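Local coordinates for protein hydrazine synthase beta subunit (Candidatus Kuenenia stuttgartiensis, PDB 5C2V) that forms part of the complex that condenses nitric oxide with ammonium into hydrazine, and may modulate passage of the hydroxylamine intermediate between the two active sites, at residues Lys240-Leu244 against Ser293-Asp299. Sequence-based numbering, arbitrary orientation.
With BET (trimethyl glycine), chain R.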
ATOM      1  N   LYS B 240     -24.599 -30.797   5.695  1.00 66.75           N
ATOM      2  CA  LYS B 240     -23.350 -30.535   4.990  1.00 47.57           C
ATOM      3  C   LYS B 240     -22.357 -31.680   5.134  1.00 61.19           C
ATOM      4  O   LYS B 240     -22.327 -32.367   6.155  1.00 58.03           O
ATOM      5  CB  LYS B 240     -22.701 -29.245   5.502  1.00 53.84           C
ATOM      6  CG  LYS B 240     -23.581 -28.011   5.445  1.00 62.18           C
ATOM      7  CD  LYS B 240     -22.900 -26.843   6.143  1.00 54.62           C
ATOM      8  CE  LYS B 240     -23.799 -25.621   6.200  1.00 56.35           C
ATOM      9  NZ  LYS B 240     -23.153 -24.501   6.939  1.00 51.85           N
ATOM     10  N   VAL B 241     -21.545 -31.876   4.102  1.00 67.14           N
ATOM     11  CA  VAL B 241     -20.396 -32.762   4.187  1.00 35.48           C
ATOM     12  C   VAL B 241     -19.140 -31.909   4.087  1.00 47.95           C
ATOM     13  O   VAL B 241     -18.834 -31.366   3.025  1.00 50.97           O
ATOM     14  CB  VAL B 241     -20.402 -33.828   3.076  1.00 42.01           C
ATOM     15  CG1 VAL B 241     -19.173 -34.717   3.181  1.00 42.64           C
ATOM     16  CG2 VAL B 241     -21.676 -34.658   3.145  1.00 54.25           C
ATOM     17  N   ALA B 242     -18.411 -31.791   5.191  1.00 35.71           N
ATOM     18  CA  ALA B 242     -17.283 -30.871   5.240  1.00 45.03           C
ATOM     19  C   ALA B 242     -15.956 -31.608   5.290  1.00 44.88           C
ATOM     20  O   ALA B 242     -15.611 -32.216   6.298  1.00 41.04           O
ATOM     21  CB  ALA B 242     -17.415 -29.942   6.439  1.00 47.74           C
ATOM     22  N   ARG B 243     -15.205 -31.528   4.198  1.00 51.56           N
ATOM     23  CA  ARG B 243     -13.882 -32.131   4.134  1.00 45.64           C
ATOM     24  C   ARG B 243     -12.844 -31.119   4.599  1.00 46.79           C
ATOM     25  O   ARG B 243     -12.677 -30.065   3.987  1.00 42.57           O
ATOM     26  CB  ARG B 243     -13.579 -32.610   2.713  1.00 42.91           C
ATOM     27  CG  ARG B 243     -14.571 -33.639   2.188  1.00 46.51           C
ATOM     28  CD  ARG B 243     -14.478 -33.793   0.677  1.00 47.22           C
ATOM     29  NE  ARG B 243     -15.079 -32.663  -0.026  1.00 49.22           N
ATOM     30  CZ  ARG B 243     -14.977 -32.456  -1.336  1.00 53.05           C
ATOM     31  NH1 ARG B 243     -14.291 -33.301  -2.093  1.00 41.72           N
ATOM     32  NH2 ARG B 243     -15.559 -31.400  -1.889  1.00 38.12           N
ATOM     33  N   LEU B 244     -12.151 -31.436   5.689  1.00 34.55           N
ATOM     34  CA  LEU B 244     -11.216 -30.491   6.288  1.00 51.62           C
ATOM     35  C   LEU B 244      -9.800 -31.056   6.343  1.00 39.20           C
ATOM     36  O   LEU B 244      -9.615 -32.253   6.553  1.00 55.89           O
ATOM     37  CB  LEU B 244     -11.690 -30.104   7.692  1.00 56.18           C
ATOM     38  CG  LEU B 244     -13.031 -29.370   7.759  1.00 53.71           C
ATOM     39  CD1 LEU B 244     -13.393 -29.033   9.197  1.00 44.93           C
ATOM     40  CD2 LEU B 244     -13.000 -28.111   6.902  1.00 40.84           C
ATOM     41  N   SER B 293     -19.966 -21.688   7.672  1.00 47.87           N
ATOM     42  CA  SER B 293     -19.506 -21.722   6.288  1.00 42.97           C
ATOM     43  C   SER B 293     -20.490 -22.455   5.383  1.00 48.25           C
ATOM     44  O   SER B 293     -21.145 -23.408   5.804  1.00 51.01           O
ATOM     45  CB  SER B 293     -18.130 -22.384   6.197  1.00 32.87           C
ATOM     46  OG  SER B 293     -17.211 -21.781   7.092  1.00 47.74           O
ATOM     47  N   THR B 294     -20.594 -22.002   4.137  1.00 43.39           N
ATOM     48  CA  THR B 294     -21.410 -22.690   3.145  1.00 42.81           C
ATOM     49  C   THR B 294     -20.662 -23.921   2.644  1.00 60.24           C
ATOM     50  O   THR B 294     -19.533 -24.175   3.059  1.00 68.56           O
ATOM     51  CB  THR B 294     -21.761 -21.776   1.955  1.00 51.68           C
ATOM     52  OG1 THR B 294     -20.558 -21.357   1.298  1.00 60.69           O
ATOM     53  CG2 THR B 294     -22.526 -20.551   2.429  1.00 47.21           C
ATOM     54  N   GLN B 295     -21.284 -24.677   1.747  1.00 51.96           N
ATOM     55  CA  GLN B 295     -20.650 -25.877   1.212  1.00 52.30           C
ATOM     56  C   GLN B 295     -19.506 -25.499   0.276  1.00 55.25           C
ATOM     57  O   GLN B 295     -18.457 -26.142   0.270  1.00 47.83           O
ATOM     58  CB  GLN B 295     -21.670 -26.750   0.481  1.00 56.10           C
ATOM     59  CG  GLN B 295     -21.134 -28.115   0.074  1.00 44.48           C
ATOM     60  CD  GLN B 295     -20.791 -28.987   1.267  1.00 49.75           C
ATOM     61  OE1 GLN B 295     -21.662 -29.643   1.842  1.00 53.46           O
ATOM     62  NE2 GLN B 295     -19.519 -28.999   1.647  1.00 45.44           N
ATOM     63  N   GLU B 296     -19.720 -24.445  -0.506  1.00 45.60           N
ATOM     64  CA  GLU B 296     -18.708 -23.939  -1.426  1.00 51.02           C
ATOM     65  C   GLU B 296     -17.454 -23.499  -0.680  1.00 44.03           C
ATOM     66  O   GLU B 296     -16.335 -23.887  -1.032  1.00 56.66           O
ATOM     67  CB  GLU B 296     -19.268 -22.771  -2.241  1.00 49.68           C
ATOM     68  CG  GLU B 296     -19.109 -22.916  -3.744  1.00 83.34           C
ATOM     69  CD  GLU B 296     -19.505 -21.657  -4.493  1.00 89.49           C
ATOM     70  OE1 GLU B 296     -19.777 -20.630  -3.833  1.00 74.67           O
ATOM     71  OE2 GLU B 296     -19.543 -21.693  -5.741  1.00 77.03           O
ATOM     72  N   GLU B 297     -17.652 -22.692   0.357  1.00 47.75           N
ATOM     73  CA  GLU B 297     -16.546 -22.162   1.145  1.00 61.48           C
ATOM     74  C   GLU B 297     -15.759 -23.276   1.825  1.00 46.16           C
ATOM     75  O   GLU B 297     -14.537 -23.215   1.898  1.00 40.50           O
ATOM     76  CB  GLU B 297     -17.059 -21.166   2.189  1.00 49.03           C
ATOM     77  CG  GLU B 297     -15.999 -20.663   3.168  1.00 45.50           C
ATOM     78  CD  GLU B 297     -14.977 -19.734   2.528  1.00 52.99           C
ATOM     79  OE1 GLU B 297     -15.123 -19.399   1.333  1.00 59.05           O
ATOM     80  OE2 GLU B 297     -14.025 -19.333   3.229  1.00 43.16           O
ATOM     81  N   LEU B 298     -16.461 -24.292   2.317  1.00 48.02           N
ATOM     82  CA  LEU B 298     -15.806 -25.437   2.941  1.00 48.90           C
ATOM     83  C   LEU B 298     -15.012 -26.239   1.915  1.00 40.25           C
ATOM     84  O   LEU B 298     -13.888 -26.675   2.184  1.00 45.77           O
ATOM     85  CB  LEU B 298     -16.834 -26.335   3.632  1.00 45.20           C
ATOM     86  CG  LEU B 298     -17.473 -25.779   4.906  1.00 42.56           C
ATOM     87  CD1 LEU B 298     -18.634 -26.652   5.352  1.00 30.57           C
ATOM     88  CD2 LEU B 298     -16.437 -25.655   6.014  1.00 23.19           C
ATOM     89  N   ASP B 299     -15.603 -26.424   0.738  1.00 33.97           N
ATOM     90  CA  ASP B 299     -14.941 -27.142  -0.346  1.00 42.84           C
ATOM     91  C   ASP B 299     -13.673 -26.421  -0.787  1.00 51.73           C
ATOM     92  O   ASP B 299     -12.688 -27.059  -1.158  1.00 46.57           O
ATOM     93  CB  ASP B 299     -15.888 -27.319  -1.535  1.00 45.88           C
ATOM     94  CG  ASP B 299     -16.990 -28.324  -1.257  1.00 48.86           C
ATOM     95  OD1 ASP B 299     -16.864 -29.094  -0.282  1.00 39.74           O
ATOM     96  OD2 ASP B 299     -17.982 -28.345  -2.017  1.00 42.92           O
TER
HETATM   97  N   BET R 403     -16.173 -32.419  -7.584  1.00 69.03           N
HETATM   98  CA  BET R 403     -15.256 -33.273  -6.716  1.00 56.45           C
HETATM   99  C   BET R 403     -14.977 -32.522  -5.305  1.00 52.06           C
HETATM  100  O   BET R 403     -13.791 -32.128  -5.169  1.00 59.01           O
HETATM  101  OXT BET R 403     -15.971 -32.439  -4.547  1.00 64.20           O
HETATM  102  C1  BET R 403     -15.954 -32.744  -9.047  1.00 58.70           C
HETATM  103  C2  BET R 403     -15.894 -30.928  -7.389  1.00 53.11           C
HETATM  104  C3  BET R 403     -17.629 -32.741  -7.290  1.00 69.94           C
HETATM  105  O   HOH W   1     -15.565 -29.705   1.826  1.00 35.00           O
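Strand 241-244 and helix 295-299 run side by side in nearly the same direction, 20° between their axes, and come closest in CA terms where A242 faces L298. Q295 imitates a strand partner at one residue, bonding both V241 N and V241 O. Its primary amide doubles back onto that backbone: Q295 OE1 takes V241 N at 3.2 Å, in its carbonyl plane and on a lone pair, while Q295 NE2 gives to V241 O at 2.8 Å, approaching from above that carbonyl's plane. A bend at chi2 (65°) folds the chain back for this double grip, and NE2 also makes a weak bond to D299 OD1. One turn on, R243 NH2 reaches D299 OD1 at 3.1 Å along a nearly straight N-H line, from above the carboxylate, whose plane stands 86° from the guanidinium. A water accepts from R243 N and donates to D299 OD1, so the acid is tied to both backbone and side chain of the arginine. The edge of the same guanidinium also holds the bound trimethyl glycine, R243 NH2 lying 2.9 Å from OXT of its carboxylate; D299 probably helps to orient R243 from the second shell, in a pocket completed by H187, E188 and R302. On the strand face opposite the R243 side chain, L298 sets CD1 against A242 CB at 3.7 Å and CD2 near L244. K240, extended beyond CG, passes along the start of the helix and puts NZ on S293 O, with V290 O as another acceptor. E297 bridges to R697 of the alpha subunit. The strand is the last of its four-stranded propeller blade, paired on its other edge with strand 226-234, and the helix, inserted between strands 277-282 and 312-317 of the next blade, covers its outer edge.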